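PDB 3SGH: SusD homolog from Bacteroides thetaiotaomicron, which probably binds glycans at the outer membrane, as expected of a SusD-family lipoprotein. Local coordinates for residues T53-F58 against I292-V297; F63-A68 against A440-N445. All coordinates share one frame; numbering follows the deposited sequence. Where two conformers were deposited one is given.

Contact 1. Residues T53-F58 against I292-V297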
ATOM      1  N   THR A  53      16.953   4.391  -5.569  0.50 14.51           N
ATOM      2  CA  THR A  53      18.314   4.211  -6.120  0.50 14.82           C
ATOM      3  C   THR A  53      19.416   5.058  -5.438  0.50 15.47           C
ATOM      4  O   THR A  53      20.561   5.078  -5.858  0.50 15.28           O
ATOM      5  CB  THR A  53      18.311   4.450  -7.645  0.50 14.82           C
ATOM      6  OG1 THR A  53      17.851   5.781  -7.921  0.50 14.44           O
ATOM      7  CG2 THR A  53      17.415   3.398  -8.363  0.50 14.45           C
ATOM      8  N   ALA A  54      19.079   5.676  -4.327  1.00 17.73           N
ATOM      9  CA  ALA A  54      19.915   6.663  -3.657  1.00 16.69           C
ATOM     10  C   ALA A  54      20.433   6.039  -2.371  1.00 16.69           C
ATOM     11  O   ALA A  54      19.888   5.019  -1.901  1.00 15.35           O
ATOM     12  CB  ALA A  54      19.069   7.896  -3.311  1.00 17.98           C
ATOM     13  N   ASN A  55      21.467   6.650  -1.777  1.00 16.59           N
ATOM     14  CA  ASN A  55      21.895   6.239  -0.441  1.00 16.83           C
ATOM     15  C   ASN A  55      22.035   7.412   0.562  1.00 15.90           C
ATOM     16  O   ASN A  55      22.251   7.194   1.755  1.00 16.52           O
ATOM     17  CB  ASN A  55      23.153   5.383  -0.487  1.00 17.42           C
ATOM     18  CG  ASN A  55      24.356   6.161  -0.749  1.00 19.24           C
ATOM     19  OD1 ASN A  55      25.047   6.609   0.208  1.00 23.21           O
ATOM     20  ND2 ASN A  55      24.686   6.322  -2.047  1.00 20.00           N
ATOM     21  N   TRP A  56      21.869   8.634   0.086  1.00 16.75           N
ATOM     22  CA  TRP A  56      21.827   9.828   0.939  1.00 16.59           C
ATOM     23  C   TRP A  56      23.051   9.968   1.828  1.00 17.23           C
ATOM     24  O   TRP A  56      22.946  10.432   2.949  1.00 16.82           O
ATOM     25  CB  TRP A  56      20.558   9.864   1.790  1.00 16.55           C
ATOM     26  CG  TRP A  56      19.307   9.727   0.945  1.00 18.14           C
ATOM     27  CD1 TRP A  56      18.686  10.710   0.260  1.00 21.88           C
ATOM     28  CD2 TRP A  56      18.592   8.519   0.674  1.00 17.56           C
ATOM     29  NE1 TRP A  56      17.620  10.204  -0.433  1.00 24.51           N
ATOM     30  CE2 TRP A  56      17.527   8.856  -0.182  1.00 22.44           C
ATOM     31  CE3 TRP A  56      18.749   7.189   1.063  1.00 17.22           C
ATOM     32  CZ2 TRP A  56      16.608   7.919  -0.624  1.00 18.30           C
ATOM     33  CZ3 TRP A  56      17.836   6.248   0.598  1.00 17.71           C
ATOM     34  CH2 TRP A  56      16.810   6.625  -0.276  1.00 16.32           C
ATOM     35  N   SER A  57      24.195   9.604   1.267  1.00 18.50           N
ATOM     36  CA  SER A  57      25.486   9.552   1.956  1.00 19.22           C
ATOM     37  C   SER A  57      25.476   8.684   3.187  1.00 19.43           C
ATOM     38  O   SER A  57      26.338   8.861   4.082  1.00 19.47           O
ATOM     39  CB  SER A  57      25.946  10.963   2.374  1.00 20.34           C
ATOM     40  OG  SER A  57      25.958  11.849   1.282  1.00 22.66           O
ATOM     41  N   PHE A  58      24.552   7.732   3.268  1.00 18.55           N
ATOM     42  CA  PHE A  58      24.510   6.790   4.405  1.00 18.69           C
ATOM     43  C   PHE A  58      25.041   5.394   4.090  1.00 18.75           C
ATOM     44  O   PHE A  58      25.032   4.530   4.962  1.00 18.83           O
ATOM     45  CB  PHE A  58      23.085   6.588   4.891  1.00 18.11           C
ATOM     46  CG  PHE A  58      22.485   7.763   5.662  1.00 17.15           C
ATOM     47  CD1 PHE A  58      23.186   8.398   6.666  1.00 17.76           C
ATOM     48  CD2 PHE A  58      21.183   8.187   5.396  1.00 14.55           C
ATOM     49  CE1 PHE A  58      22.605   9.442   7.390  1.00 17.65           C
ATOM     50  CE2 PHE A  58      20.592   9.218   6.125  1.00 15.93           C
ATOM     51  CZ  PHE A  58      21.294   9.841   7.114  1.00 18.95           C
ATOM     52  N   ILE A 292      26.524  -0.342  -2.656  1.00 16.28           N
ATOM     53  CA  ILE A 292      25.754   0.845  -2.159  1.00 16.29           C
ATOM     54  C   ILE A 292      24.991   1.430  -3.355  1.00 16.63           C
ATOM     55  O   ILE A 292      25.573   1.632  -4.406  1.00 17.10           O
ATOM     56  CB  ILE A 292      26.717   1.915  -1.559  1.00 16.96           C
ATOM     57  CG1 ILE A 292      27.319   1.404  -0.255  1.00 19.45           C
ATOM     58  CG2 ILE A 292      26.016   3.212  -1.362  1.00 14.87           C
ATOM     59  CD1 ILE A 292      28.561   2.147   0.222  1.00 20.67           C
ATOM     60  N   PRO A 293      23.684   1.705  -3.212  1.00 16.85           N
ATOM     61  CA  PRO A 293      22.864   2.165  -4.328  1.00 16.55           C
ATOM     62  C   PRO A 293      23.305   3.579  -4.716  1.00 16.74           C
ATOM     63  O   PRO A 293      23.468   4.405  -3.839  1.00 16.52           O
ATOM     64  CB  PRO A 293      21.434   2.166  -3.755  1.00 16.51           C
ATOM     65  CG  PRO A 293      21.460   1.331  -2.598  1.00 18.63           C
ATOM     66  CD  PRO A 293      22.860   1.448  -2.031  1.00 17.45           C
ATOM     67  N   GLU A 294      23.528   3.798  -6.006  1.00 17.10           N
ATOM     68  CA  GLU A 294      23.906   5.080  -6.598  1.00 18.13           C
ATOM     69  C   GLU A 294      22.945   5.487  -7.707  1.00 17.34           C
ATOM     70  O   GLU A 294      22.730   4.715  -8.673  1.00 17.89           O
ATOM     71  CB  GLU A 294      25.318   5.024  -7.177  1.00 19.11           C
ATOM     72  CG  GLU A 294      26.397   4.963  -6.134  1.00 21.83           C
ATOM     73  CD  GLU A 294      26.544   6.245  -5.352  1.00 29.09           C
ATOM     74  OE1 GLU A 294      25.987   7.290  -5.768  1.00 30.27           O
ATOM     75  OE2 GLU A 294      27.230   6.187  -4.305  1.00 33.05           O
ATOM     76  N   PRO A 295      22.417   6.719  -7.635  1.00 17.04           N
ATOM     77  CA  PRO A 295      21.468   7.144  -8.658  1.00 16.61           C
ATOM     78  C   PRO A 295      21.956   7.044 -10.101  1.00 16.65           C
ATOM     79  O   PRO A 295      21.202   6.622 -10.946  1.00 16.32           O
ATOM     80  CB  PRO A 295      21.169   8.597  -8.290  1.00 17.28           C
ATOM     81  CG  PRO A 295      21.382   8.665  -6.846  1.00 18.83           C
ATOM     82  CD  PRO A 295      22.553   7.739  -6.572  1.00 16.94           C
ATOM     83  N   THR A 296      23.182   7.478 -10.380  1.00 17.58           N
ATOM     84  CA  THR A 296      23.644   7.516 -11.758  1.00 19.48           C
ATOM     85  C   THR A 296      23.856   6.114 -12.341  1.00 18.82           C
ATOM     86  O   THR A 296      23.644   5.903 -13.541  1.00 19.63           O
ATOM     87  CB  THR A 296      24.935   8.330 -11.891  1.00 20.19           C
ATOM     88  OG1 THR A 296      25.964   7.690 -11.113  1.00 24.30           O
ATOM     89  CG2 THR A 296      24.700   9.766 -11.394  1.00 21.48           C
ATOM     90  N   VAL A 297      24.212   5.170 -11.487  1.00 17.62           N
ATOM     91  CA  VAL A 297      24.432   3.766 -11.887  1.00 17.94           C
ATOM     92  C   VAL A 297      23.149   3.140 -12.465  1.00 16.93           C
ATOM     93  O   VAL A 297      23.211   2.410 -13.454  1.00 16.22           O
ATOM     94  CB  VAL A 297      24.983   2.948 -10.677  1.00 17.37           C
ATOM     95  CG1 VAL A 297      24.932   1.461 -10.910  1.00 19.03           C
ATOM     96  CG2 VAL A 297      26.439   3.442 -10.367  1.00 18.99           C
TER
HETATM   97  O   HOH W   1      18.509   5.738 -10.776  1.00 17.69           O
HETATM   98  O   HOH W   2      27.310   7.853  -2.528  1.00 38.55           O
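Ile292 begins the contact by setting its CG2 methyl against the amide of Asn55, with CG2 3.4 Å from the Asn55 CG. Pro293 follows and accepts the direct hydrogen bond between the segments: ND2 of Asn55 donates to the Pro293 O at 2.9 Å. The N-H...O angle is 150° and the C=O...N angle 162°, so the donor approaches nearly head-on, although the oxygen is tilted somewhat from the plane of the amide. CG of Asn55 lies between its own backbone N and carbonyl carbon (chi1 75°). With ND2 on Pro293 O and OD1 on the Gly59 N-H, both ends of the amide are held, which should fix its rotation. CB of Pro293 packs 3.7 Å from the Ala54 O. Glu294 folds its bent chain back toward the same amide, bringing OE2 to 3.4 Å from ND2 of Asn55; the two flat groups are steeply inclined to each other. The Thr53 O lies against the peptide joining Glu294 to Pro295, 3.0 Å from Pro295 N, which has no hydrogen to give, so this approach is packing rather than a bond. CD of Pro295 continues it at 3.4 Å from the Thr53 O. A water bridges the same two residues, 2.9 Å from Thr53 OG1 and donating to Pro295 O at 2.8 Å. Thr53 is tied by its backbone to Glu248, just before strand 249-251; the 292-297 loop packs on the residues that follow its antiparallel partner, strand 50-52, and His72 of helix 70-73 meets Trp56 and Phe58 edge-to-face.

Contact 2. Residues F63-A68 against A440-N445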
ATOM      1  N   PHE A  63      16.783   2.408   4.494  1.00 14.12           N
ATOM      2  CA  PHE A  63      15.633   1.504   4.564  1.00 15.13           C
ATOM      3  C   PHE A  63      15.881   0.188   3.835  1.00 14.10           C
ATOM      4  O   PHE A  63      15.438  -0.855   4.281  1.00 15.24           O
ATOM      5  CB  PHE A  63      14.366   2.162   3.945  1.00 15.08           C
ATOM      6  CG  PHE A  63      13.473   2.859   4.941  1.00 13.62           C
ATOM      7  CD1 PHE A  63      12.919   2.167   6.003  1.00 15.01           C
ATOM      8  CD2 PHE A  63      13.179   4.205   4.806  1.00 16.36           C
ATOM      9  CE1 PHE A  63      12.074   2.802   6.911  1.00 17.13           C
ATOM     10  CE2 PHE A  63      12.323   4.812   5.693  1.00 15.00           C
ATOM     11  CZ  PHE A  63      11.793   4.113   6.753  1.00 15.56           C
ATOM     12  N   ALA A  64      16.550   0.249   2.685  1.00 13.64           N
ATOM     13  CA  ALA A  64      16.618  -0.950   1.811  1.00 14.60           C
ATOM     14  C   ALA A  64      17.285  -2.113   2.490  1.00 14.78           C
ATOM     15  O   ALA A  64      17.018  -3.262   2.132  1.00 16.57           O
ATOM     16  CB  ALA A  64      17.327  -0.634   0.473  1.00 14.02           C
ATOM     17  N   TYR A  65      18.173  -1.816   3.451  1.00 15.07           N
ATOM     18  CA  TYR A  65      18.854  -2.869   4.224  1.00 15.03           C
ATOM     19  C   TYR A  65      18.351  -2.909   5.692  1.00 15.94           C
ATOM     20  O   TYR A  65      19.019  -3.443   6.603  1.00 16.26           O
ATOM     21  CB  TYR A  65      20.373  -2.669   4.169  1.00 15.48           C
ATOM     22  CG  TYR A  65      20.974  -2.443   2.794  1.00 15.43           C
ATOM     23  CD1 TYR A  65      21.010  -1.189   2.226  1.00 15.39           C
ATOM     24  CD2 TYR A  65      21.581  -3.492   2.080  1.00 16.28           C
ATOM     25  CE1 TYR A  65      21.631  -0.958   1.018  1.00 15.29           C
ATOM     26  CE2 TYR A  65      22.162  -3.297   0.886  1.00 13.73           C
ATOM     27  CZ  TYR A  65      22.208  -2.013   0.327  1.00 15.35           C
ATOM     28  OH  TYR A  65      22.826  -1.754  -0.885  1.00 16.36           O
ATOM     29  N   TYR A  66      17.185  -2.300   5.903  1.00 14.74           N
ATOM     30  CA  TYR A  66      16.439  -2.388   7.140  1.00 14.85           C
ATOM     31  C   TYR A  66      17.070  -1.607   8.259  1.00 13.86           C
ATOM     32  O   TYR A  66      16.871  -1.941   9.382  1.00 15.83           O
ATOM     33  CB  TYR A  66      16.264  -3.851   7.584  1.00 15.72           C
ATOM     34  CG  TYR A  66      15.906  -4.827   6.469  1.00 13.61           C
ATOM     35  CD1 TYR A  66      14.994  -4.507   5.466  1.00 16.72           C
ATOM     36  CD2 TYR A  66      16.514  -6.067   6.411  1.00 16.74           C
ATOM     37  CE1 TYR A  66      14.714  -5.420   4.442  1.00 15.43           C
ATOM     38  CE2 TYR A  66      16.226  -6.973   5.395  1.00 14.06           C
ATOM     39  CZ  TYR A  66      15.324  -6.665   4.436  1.00 15.45           C
ATOM     40  OH  TYR A  66      15.088  -7.588   3.418  1.00 17.50           O
ATOM     41  N   ASN A  67      17.829  -0.556   7.943  1.00 14.36           N
ATOM     42  CA  ASN A  67      18.476   0.207   9.001  1.00 14.92           C
ATOM     43  C   ASN A  67      18.490   1.718   8.707  1.00 14.97           C
ATOM     44  O   ASN A  67      19.541   2.382   8.717  1.00 17.02           O
ATOM     45  CB  ASN A  67      19.888  -0.314   9.238  1.00 16.09           C
ATOM     46  CG  ASN A  67      20.401   0.014  10.606  1.00 18.62           C
ATOM     47  OD1 ASN A  67      19.719  -0.237  11.596  1.00 21.03           O
ATOM     48  ND2 ASN A  67      21.617   0.581  10.686  1.00 19.30           N
ATOM     49  N   ALA A  68      17.300   2.250   8.453  1.00 13.59           N
ATOM     50  CA  ALA A  68      17.137   3.694   8.220  1.00 14.28           C
ATOM     51  C   ALA A  68      17.536   4.550   9.402  1.00 14.09           C
ATOM     52  O   ALA A  68      17.382   4.167  10.582  1.00 14.19           O
ATOM     53  CB  ALA A  68      15.693   4.033   7.840  1.00 15.01           C
ATOM     54  N   ALA A 440      16.528  -7.707   0.837  1.00 15.71           N
ATOM     55  CA  ALA A 440      17.834  -7.131   0.659  1.00 15.41           C
ATOM     56  C   ALA A 440      18.875  -8.250   0.503  1.00 15.43           C
ATOM     57  O   ALA A 440      18.692  -9.367   1.033  1.00 14.95           O
ATOM     58  CB  ALA A 440      18.164  -6.247   1.876  1.00 14.89           C
ATOM     59  N   THR A 441      19.986  -7.932  -0.159  1.00 15.86           N
ATOM     60  CA  THR A 441      21.134  -8.827  -0.188  1.00 16.44           C
ATOM     61  C   THR A 441      21.684  -9.083   1.232  1.00 17.48           C
ATOM     62  O   THR A 441      22.253 -10.149   1.510  1.00 18.11           O
ATOM     63  CB  THR A 441      22.265  -8.326  -1.119  1.00 16.39           C
ATOM     64  OG1 THR A 441      22.681  -7.006  -0.699  1.00 15.56           O
ATOM     65  CG2 THR A 441      21.796  -8.349  -2.590  1.00 15.90           C
ATOM     66  N   GLU A 442      21.550  -8.116   2.128  1.00 17.82           N
ATOM     67  CA  GLU A 442      21.956  -8.305   3.514  1.00 19.77           C
ATOM     68  C   GLU A 442      21.140  -7.376   4.396  1.00 18.92           C
ATOM     69  O   GLU A 442      20.690  -6.328   3.937  1.00 18.09           O
ATOM     70  CB  GLU A 442      23.444  -8.007   3.711  1.00 20.88           C
ATOM     71  CG  GLU A 442      23.790  -6.543   3.612  1.00 25.12           C
ATOM     72  CD  GLU A 442      25.301  -6.281   3.674  1.00 31.55           C
ATOM     73  OE1 GLU A 442      25.812  -5.888   4.746  1.00 36.56           O
ATOM     74  OE2 GLU A 442      25.961  -6.473   2.648  1.00 32.32           O
ATOM     75  N   SER A 443      21.012  -7.743   5.661  1.00 19.02           N
ATOM     76  CA  SER A 443      20.456  -6.866   6.652  1.00 18.80           C
ATOM     77  C   SER A 443      21.572  -6.133   7.369  1.00 18.87           C
ATOM     78  O   SER A 443      22.547  -6.731   7.813  1.00 18.91           O
ATOM     79  CB  SER A 443      19.610  -7.634   7.667  1.00 19.00           C
ATOM     80  OG  SER A 443      19.233  -6.790   8.750  1.00 19.37           O
HETATM   81  N   MSE A 444      21.360  -4.843   7.542  1.00 18.07           N
HETATM   82  CA  MSE A 444      22.250  -3.967   8.324  1.00 18.64           C
HETATM   83  C   MSE A 444      21.698  -3.673   9.740  1.00 18.70           C
HETATM   84  O   MSE A 444      22.205  -2.781  10.469  1.00 19.94           O
HETATM   85  CB  MSE A 444      22.497  -2.676   7.553  1.00 17.57           C
HETATM   86  CG  MSE A 444      23.263  -2.815   6.270  1.00 18.54           C
HETATM   87 SE   MSE A 444      25.128  -3.165   6.667  0.75 19.53          SE
HETATM   88  CE  MSE A 444      25.605  -1.394   7.221  1.00 24.15           C
ATOM     89  N   ASN A 445      20.680  -4.452  10.133  1.00 18.84           N
ATOM     90  CA  ASN A 445      20.007  -4.316  11.424  1.00 18.95           C
ATOM     91  C   ASN A 445      20.054  -5.665  12.124  1.00 19.85           C
ATOM     92  O   ASN A 445      19.624  -6.670  11.580  1.00 19.23           O
ATOM     93  CB  ASN A 445      18.555  -3.897  11.197  1.00 19.51           C
ATOM     94  CG  ASN A 445      17.816  -3.543  12.484  1.00 21.42           C
ATOM     95  OD1 ASN A 445      17.328  -4.410  13.200  1.00 24.81           O
ATOM     96  ND2 ASN A 445      17.699  -2.269  12.755  1.00 19.42           N
TER
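Tyr65 and Met444, the latter present as selenomethionine, meet through backbone and side chain together. Met444 N donates to the Tyr65 O at 2.9 Å, nearly straight at 169° and in the carbonyl plane, while the two side chains run side by side with CB of Tyr65 3.6 Å from CG of Met444. At the edge of the Tyr65 ring sits the Glu442 O, 3.5 Å from CD2; this oxygen is buried by the contact and has no polar partner in the model. Tyr66 extends to Ala440, whose N donates to the tyrosine OH at 3.0 Å, and Ala440 CB packs 3.8 Å from CZ. Ser443 OG, hydrogen-bonded to Cys448 O, lies at the edge of the same ring, in its plane. A phenylalanine in place of Tyr66 would probably leave the Ala440 N-H without its acceptor. Asn445 has CG anti to its backbone N (chi1 -172°), and its ND2 donates to OD1 of Asn67 at 3.1 Å, the side chains crossing at about a right angle with amide planes 65° apart. A second shell positions these groups: Asn61 OD1 takes the ND2 of Asn67, Asp447 N reaches OD1 of Asn445, and Ser289 O bonds the Tyr65 OH. Glu442 forms a salt bridge with Lys60. This is loop-to-loop packing, fastened by one backbone bond and two involving side chains, between the approach to helix 70-73 and the sequence-distant loop joining helices 424-432 and 461-466.

Overall arrangement
From the N terminus, the chain leaves strand 50-52 and passes through both first segments, 53-58 and 63-68, before entering helix 70-73. Contact 1 closes its loop when the chain returns at 292-297, after 233 intervening residues, and contact 2 closes when it returns at 440-445, after 371. The segments alternate along the sequence, so the two closures cross and neither nests in the other. The contacts lie about 14 Å apart, centre to centre, and they touch where CD of Pro293 packs 3.4 Å from the Tyr65 OH. One loop therefore ties together two later loops, before strand 314-317 and before helix 461-466, in this SusD-like fold, where helices far outnumber strands.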